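Local atomic coordinates of beta-glucosidase (Pseudoalteromonas sp., PDB entry 3F95), a protein that probably hydrolyses beta-glucosidic linkages as an exo-1,3/1,4-beta-glucanase, of which this fragment is the extra C-terminal beta-sandwich domain. Residues F10-A15 with L52-D57; L88-R93 with L163-V168. All blocks are in the same frame, centred on the assembly; numbering follows the deposited sequence.

The two contacts show how one beta-sandwich domain combines a regular strand pair with a solvated meeting of loops at its margin. Interaction 2 is the antiparallel pairing of 88-93 with 163-168, inside one sheet; interaction 1 joins two loops over the same sheet, and their centres lie about 10 Å apart. Strand 161-171 links them: Phe10 O and Val168 N, 2.8 Å apart, probably form a hydrogen bond where the strand bulges. Asp57 O packs on Ala166 CB at 3.7 Å, and Leu52 CD2 reaches Lys91 CD at the same separation. The catalytic function belongs to the whole enzyme, and neither contact involves an identified active-site residue.

Interaction 1. Residues F10-A15 with L52-D57; sequences FVRSLA and LSYQED
A cation-pi stack between Arg12 and Tyr54 joins two loops of the beta-sandwich, one following strand 6-8 and the other connecting strands 45-50 and 58-63 by way of a type II turn, Tyr54 to Asp57. The guanidinium lies almost flat on the phenol ring, planes 10° apart, with Arg12 CZ 3.7 Å from the ring centroid. The overlap is displaced: Arg12 NH1 sits over the middle of the ring, while Tyr54 CG lies beneath the centre of the guanidinium and NH2 reaches back over Tyr54 CB. A bend at chi3 (63°) turns NE out of the line of the chain, to lie near Tyr54 CD2. Three waters bridge the polar groups. One accepts from Arg12 NE and donates to Gln55 O; another joins Arg12 N to Asp57 O; a third donates to both Arg12 O and Glu56 O. Deeper in, Phe10 CE2 approaches Asp57 O at 3.4 Å, and its ring meets Trp20 edge-to-face. The second loop is braced internally by the Asp57 carboxylate, which receives two backbone N-H groups: Ser53 N reaches OD2 at 2.8 Å, and Leu52 N meets the syn lone pair of OD1 at 2.6 Å.

Interaction 2. Residues L88-R93 with L163-V168; sequences LELKMR and LAIADV
Lys91 and Asp167 form a salt bridge beside an antiparallel strand pair, with NZ 2.7 Å from OD2 on the anti lone pair of that oxygen. The lysine chain runs extended to CE and then turns at chi4 (65°), which brings NZ to the carboxylate. A water accepts from NZ and lies within hydrogen-bonding distance of Asp167 O; in one of two modelled conformers of Glu89, OE2 also comes close to this water and OE1 accepts from Ser175 N. Four backbone bonds tie the strands: Lys91 and Ala166 exchange N-H and carbonyl, the Lys91 N to Ala166 O bond measuring 2.8 Å, and Arg93 and Ala164 do likewise. Met92 and Ile165, between them, make a non-hydrogen-bonded pair. Regular pairing gives way at Asp167 and Val168, which both face Phe10 in a G1 beta bulge; Asp167 takes the positive phi (58°) of its first position. On the face carrying Met92 and Ile165, Leu90 CB packs against Val168 CG2 at 3.8 Å, and Leu88 CD1 meets Val168 CG1 at 3.9 Å. Strand 132-137 flanks 87-94, and strand 58-63 flanks 161-171, bringing Phe61 against Leu163 and Ile165, while Leu88 touches strand 102-108 of the other sheet.

Interaction 1. Residues F10-A15 with L52-D57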
loop_
_atom_site.group_PDB
_atom_site.type_symbol
_atom_site.label_atom_id
_atom_site.label_comp_id
_atom_site.label_asym_id
_atom_site.label_seq_id
_atom_site.Cartn_x
_atom_site.Cartn_y
_atom_site.Cartn_z
ATOM N N PHE A 10 -0.051 3.394 -8.853
ATOM C CA PHE A 10 1.401 3.331 -8.939
ATOM C C PHE A 10 1.811 2.150 -9.792
ATOM O O PHE A 10 1.998 1.051 -9.292
ATOM C CB PHE A 10 2.107 3.284 -7.567
ATOM C CG PHE A 10 3.612 3.221 -7.673
ATOM C CD1 PHE A 10 4.368 4.392 -7.864
ATOM C CD2 PHE A 10 4.282 1.999 -7.619
ATOM C CE1 PHE A 10 5.774 4.324 -7.992
ATOM C CE2 PHE A 10 5.680 1.927 -7.764
ATOM C CZ PHE A 10 6.421 3.091 -7.948
ATOM N N VAL A 11 1.920 2.392 -11.089
ATOM C CA VAL A 11 2.372 1.358 -12.021
ATOM C C VAL A 11 3.609 1.911 -12.723
ATOM O O VAL A 11 3.529 2.653 -13.727
ATOM C CB VAL A 11 1.261 0.872 -13.038
ATOM C CG1 VAL A 11 1.810 -0.312 -13.873
ATOM C CG2 VAL A 11 -0.040 0.440 -12.296
ATOM N N ARG A 12 4.753 1.533 -12.163
ATOM C CA ARG A 12 6.074 2.025 -12.532
ATOM C C ARG A 12 6.370 3.462 -12.073
ATOM O O ARG A 12 7.530 3.785 -11.827
ATOM C CB ARG A 12 6.345 1.905 -14.030
ATOM C CG ARG A 12 6.207 0.475 -14.565
ATOM C CD ARG A 12 6.812 0.380 -15.975
ATOM N NE ARG A 12 8.254 0.646 -15.998
ATOM C CZ ARG A 12 8.988 0.693 -17.113
ATOM N NH1 ARG A 12 8.424 0.464 -18.317
ATOM N NH2 ARG A 12 10.283 0.931 -17.041
ATOM N N SER A 13 5.342 4.292 -11.969
ATOM C CA SER A 13 5.457 5.647 -11.430
ATOM C C SER A 13 4.119 6.062 -10.839
ATOM O O SER A 13 3.079 5.482 -11.171
ATOM C CB SER A 13 5.850 6.610 -12.539
ATOM O OG SER A 13 4.800 6.699 -13.471
ATOM N N LEU A 14 4.151 7.050 -9.944
ATOM C CA LEU A 14 2.947 7.588 -9.312
ATOM C C LEU A 14 2.046 8.175 -10.378
ATOM O O LEU A 14 2.515 8.908 -11.260
ATOM C CB LEU A 14 3.331 8.696 -8.307
ATOM C CG LEU A 14 3.993 8.152 -7.035
ATOM C CD1 LEU A 14 4.697 9.254 -6.220
ATOM C CD2 LEU A 14 2.960 7.481 -6.176
ATOM N N ALA A 15 0.763 7.840 -10.308
ATOM C CA ALA A 15 -0.240 8.441 -11.177
ATOM C C ALA A 15 -0.379 9.909 -10.756
ATOM O O ALA A 15 0.042 10.299 -9.661
ATOM C CB ALA A 15 -1.576 7.699 -11.022
ATOM N N LEU A 52 11.381 -5.048 -10.091
ATOM C CA LEU A 52 10.557 -6.225 -10.249
ATOM C C LEU A 52 10.539 -6.668 -11.718
ATOM O O LEU A 52 11.131 -7.683 -12.054
ATOM C CB LEU A 52 9.163 -5.973 -9.715
ATOM C CG LEU A 52 8.150 -7.123 -9.823
ATOM C CD1 LEU A 52 8.738 -8.441 -9.272
ATOM C CD2 LEU A 52 6.886 -6.757 -9.093
ATOM N N SER A 53 9.857 -5.908 -12.568
ATOM C CA SER A 53 9.793 -6.213 -13.997
ATOM C C SER A 53 10.728 -5.311 -14.791
ATOM O O SER A 53 11.144 -5.669 -15.898
ATOM C CB SER A 53 8.355 -6.076 -14.505
ATOM O OG SER A 53 7.527 -7.093 -13.970
ATOM N N TYR A 54 11.070 -4.152 -14.211
ATOM C CA TYR A 54 11.915 -3.124 -14.847
ATOM C C TYR A 54 12.829 -2.548 -13.775
ATOM O O TYR A 54 12.644 -2.869 -12.579
ATOM C CB TYR A 54 11.048 -1.986 -15.460
ATOM C CG TYR A 54 9.992 -2.495 -16.385
ATOM C CD1 TYR A 54 10.263 -2.683 -17.747
ATOM C CD2 TYR A 54 8.718 -2.827 -15.904
ATOM C CE1 TYR A 54 9.291 -3.203 -18.597
ATOM C CE2 TYR A 54 7.753 -3.329 -16.731
ATOM C CZ TYR A 54 8.040 -3.519 -18.083
ATOM O OH TYR A 54 7.051 -4.009 -18.885
ATOM N N GLN A 55 13.815 -1.733 -14.156
ATOM C CA GLN A 55 14.583 -0.973 -13.157
ATOM C C GLN A 55 13.623 -0.018 -12.439
ATOM O O GLN A 55 12.852 0.695 -13.073
ATOM C CB GLN A 55 15.857 -0.238 -13.698
ATOM C CG GLN A 55 16.013 0.036 -15.237
ATOM C CD GLN A 55 17.141 1.045 -15.616
ATOM O OE1 GLN A 55 17.069 1.736 -16.654
ATOM N NE2 GLN A 55 18.184 1.117 -14.785
ATOM N N GLU A 56 13.656 -0.055 -11.109
ATOM C CA GLU A 56 12.914 0.864 -10.260
ATOM C C GLU A 56 11.391 0.875 -10.375
ATOM O O GLU A 56 10.777 1.911 -10.085
ATOM C CB GLU A 56 13.481 2.294 -10.399
ATOM C CG GLU A 56 14.988 2.355 -10.112
ATOM C CD GLU A 56 15.422 3.738 -9.676
ATOM O OE1 GLU A 56 15.098 4.706 -10.388
ATOM O OE2 GLU A 56 16.090 3.866 -8.625
ATOM N N ASP A 57 10.770 -0.250 -10.766
ATOM C CA ASP A 57 9.303 -0.271 -10.833
ATOM C C ASP A 57 8.624 -0.567 -9.490
ATOM O O ASP A 57 7.403 -0.511 -9.392
ATOM C CB ASP A 57 8.767 -1.203 -11.937
ATOM C CG ASP A 57 9.115 -2.654 -11.705
ATOM O OD1 ASP A 57 10.086 -2.928 -10.970
ATOM O OD2 ASP A 57 8.429 -3.516 -12.286
HETATM O O HOH W 1 4.956 -0.683 -10.379
HETATM O O HOH W 2 10.032 1.344 -13.888
HETATM O O HOH W 3 9.824 4.447 -10.704
#

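Interaction 2. Residues L88-R93 with L163-V168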
loop_
_atom_site.group_PDB
_atom_site.type_symbol
_atom_site.label_atom_id
_atom_site.label_comp_id
_atom_site.label_asym_id
_atom_site.label_seq_id
_atom_site.Cartn_x
_atom_site.Cartn_y
_atom_site.Cartn_z
ATOM N N LEU A 88 -8.707 -3.152 -4.958
ATOM C CA LEU A 88 -7.370 -2.585 -5.095
ATOM C C LEU A 88 -6.440 -3.771 -5.333
ATOM O O LEU A 88 -6.429 -4.713 -4.539
ATOM C CB LEU A 88 -6.957 -1.805 -3.835
ATOM C CG LEU A 88 -5.562 -1.147 -3.934
ATOM C CD1 LEU A 88 -5.646 0.085 -4.847
ATOM C CD2 LEU A 88 -4.990 -0.765 -2.564
ATOM N N GLU A 89 -5.688 -3.732 -6.426
ATOM C CA GLU A 89 -4.691 -4.759 -6.697
ATOM C C GLU A 89 -3.290 -4.196 -6.551
ATOM O O GLU A 89 -3.024 -3.058 -6.944
ATOM C CB GLU A 89 -4.869 -5.376 -8.090
ATOM C CG GLU A 89 -3.808 -6.434 -8.420
ATOM C CD GLU A 89 -3.823 -6.906 -9.879
ATOM O OE1 GLU A 89 -4.764 -7.620 -10.248
ATOM O OE2 GLU A 89 -2.876 -6.592 -10.642
ATOM N N LEU A 90 -2.391 -4.994 -5.978
ATOM C CA LEU A 90 -0.998 -4.580 -5.867
ATOM C C LEU A 90 -0.114 -5.813 -5.829
ATOM O O LEU A 90 -0.590 -6.900 -5.526
ATOM C CB LEU A 90 -0.772 -3.732 -4.600
ATOM C CG LEU A 90 -0.899 -4.434 -3.223
ATOM C CD1 LEU A 90 -0.214 -3.620 -2.102
ATOM C CD2 LEU A 90 -2.318 -4.686 -2.850
ATOM N N LYS A 91 1.157 -5.660 -6.159
ATOM C CA LYS A 91 2.111 -6.722 -5.870
ATOM C C LYS A 91 2.858 -6.336 -4.587
ATOM O O LYS A 91 3.177 -5.162 -4.372
ATOM C CB LYS A 91 3.074 -6.932 -7.041
ATOM C CG LYS A 91 2.331 -7.335 -8.346
ATOM C CD LYS A 91 3.300 -7.556 -9.502
ATOM C CE LYS A 91 2.539 -8.007 -10.779
ATOM N NZ LYS A 91 1.646 -6.903 -11.253
ATOM N N MET A 92 3.084 -7.317 -3.726
ATOM C CA MET A 92 3.801 -7.073 -2.461
ATOM C C MET A 92 4.768 -8.219 -2.207
ATOM O O MET A 92 4.480 -9.373 -2.581
ATOM C CB MET A 92 2.803 -6.947 -1.317
ATOM C CG MET A 92 3.439 -6.645 0.050
ATOM S SD MET A 92 2.289 -6.628 1.414
ATOM C CE MET A 92 1.430 -5.088 1.085
ATOM N N ARG A 93 5.914 -7.915 -1.588
ATOM C CA ARG A 93 6.835 -8.926 -1.092
ATOM C C ARG A 93 7.147 -8.531 0.355
ATOM O O ARG A 93 7.526 -7.379 0.612
ATOM C CB ARG A 93 8.118 -8.906 -1.924
ATOM C CG ARG A 93 9.217 -9.835 -1.431
ATOM C CD ARG A 93 10.460 -9.737 -2.320
ATOM N NE ARG A 93 11.064 -8.406 -2.183
ATOM C CZ ARG A 93 12.023 -7.901 -2.956
ATOM N NH1 ARG A 93 12.529 -8.603 -3.964
ATOM N NH2 ARG A 93 12.478 -6.674 -2.717
ATOM N N LEU A 163 9.087 -4.588 3.539
ATOM C CA LEU A 163 8.318 -5.081 2.412
ATOM C C LEU A 163 8.553 -4.185 1.217
ATOM O O LEU A 163 9.179 -3.145 1.333
ATOM C CB LEU A 163 6.824 -5.159 2.751
ATOM C CG LEU A 163 6.094 -3.878 3.225
ATOM C CD1 LEU A 163 5.888 -2.821 2.145
ATOM C CD2 LEU A 163 4.778 -4.241 3.900
ATOM N N ALA A 164 8.040 -4.617 0.075
ATOM C CA ALA A 164 8.118 -3.815 -1.138
ATOM C C ALA A 164 6.782 -3.913 -1.833
ATOM O O ALA A 164 6.071 -4.898 -1.666
ATOM C CB ALA A 164 9.204 -4.301 -2.017
ATOM N N ILE A 165 6.445 -2.879 -2.599
ATOM C CA ILE A 165 5.146 -2.761 -3.262
ATOM C C ILE A 165 5.401 -2.382 -4.721
ATOM O O ILE A 165 6.328 -1.642 -5.005
ATOM C CB ILE A 165 4.304 -1.663 -2.558
ATOM C CG1 ILE A 165 3.873 -2.142 -1.157
ATOM C CG2 ILE A 165 3.048 -1.313 -3.366
ATOM C CD1 ILE A 165 3.517 -0.980 -0.222
ATOM N N ALA A 166 4.577 -2.896 -5.633
ATOM C CA ALA A 166 4.618 -2.498 -7.029
ATOM C C ALA A 166 3.236 -2.637 -7.653
ATOM O O ALA A 166 2.390 -3.349 -7.130
ATOM C CB ALA A 166 5.607 -3.358 -7.788
ATOM N N ASP A 167 3.030 -1.963 -8.783
ATOM C CA ASP A 167 1.915 -2.266 -9.682
ATOM C C ASP A 167 0.571 -2.147 -8.962
ATOM O O ASP A 167 -0.245 -3.112 -8.891
ATOM C CB ASP A 167 2.086 -3.678 -10.287
ATOM C CG ASP A 167 3.243 -3.787 -11.295
ATOM O OD1 ASP A 167 3.930 -2.789 -11.636
ATOM O OD2 ASP A 167 3.459 -4.923 -11.779
ATOM N N VAL A 168 0.336 -0.975 -8.381
ATOM C CA VAL A 168 -0.862 -0.738 -7.588
ATOM C C VAL A 168 -1.919 -0.125 -8.469
ATOM O O VAL A 168 -1.691 0.930 -9.091
ATOM C CB VAL A 168 -0.596 0.233 -6.399
ATOM C CG1 VAL A 168 -1.815 0.350 -5.534
ATOM C CG2 VAL A 168 0.558 -0.284 -5.541
HETATM O O HOH W 4 -0.550 -5.948 -9.709
HETATM O O HOH W 5 -2.402 -3.678 -10.600
#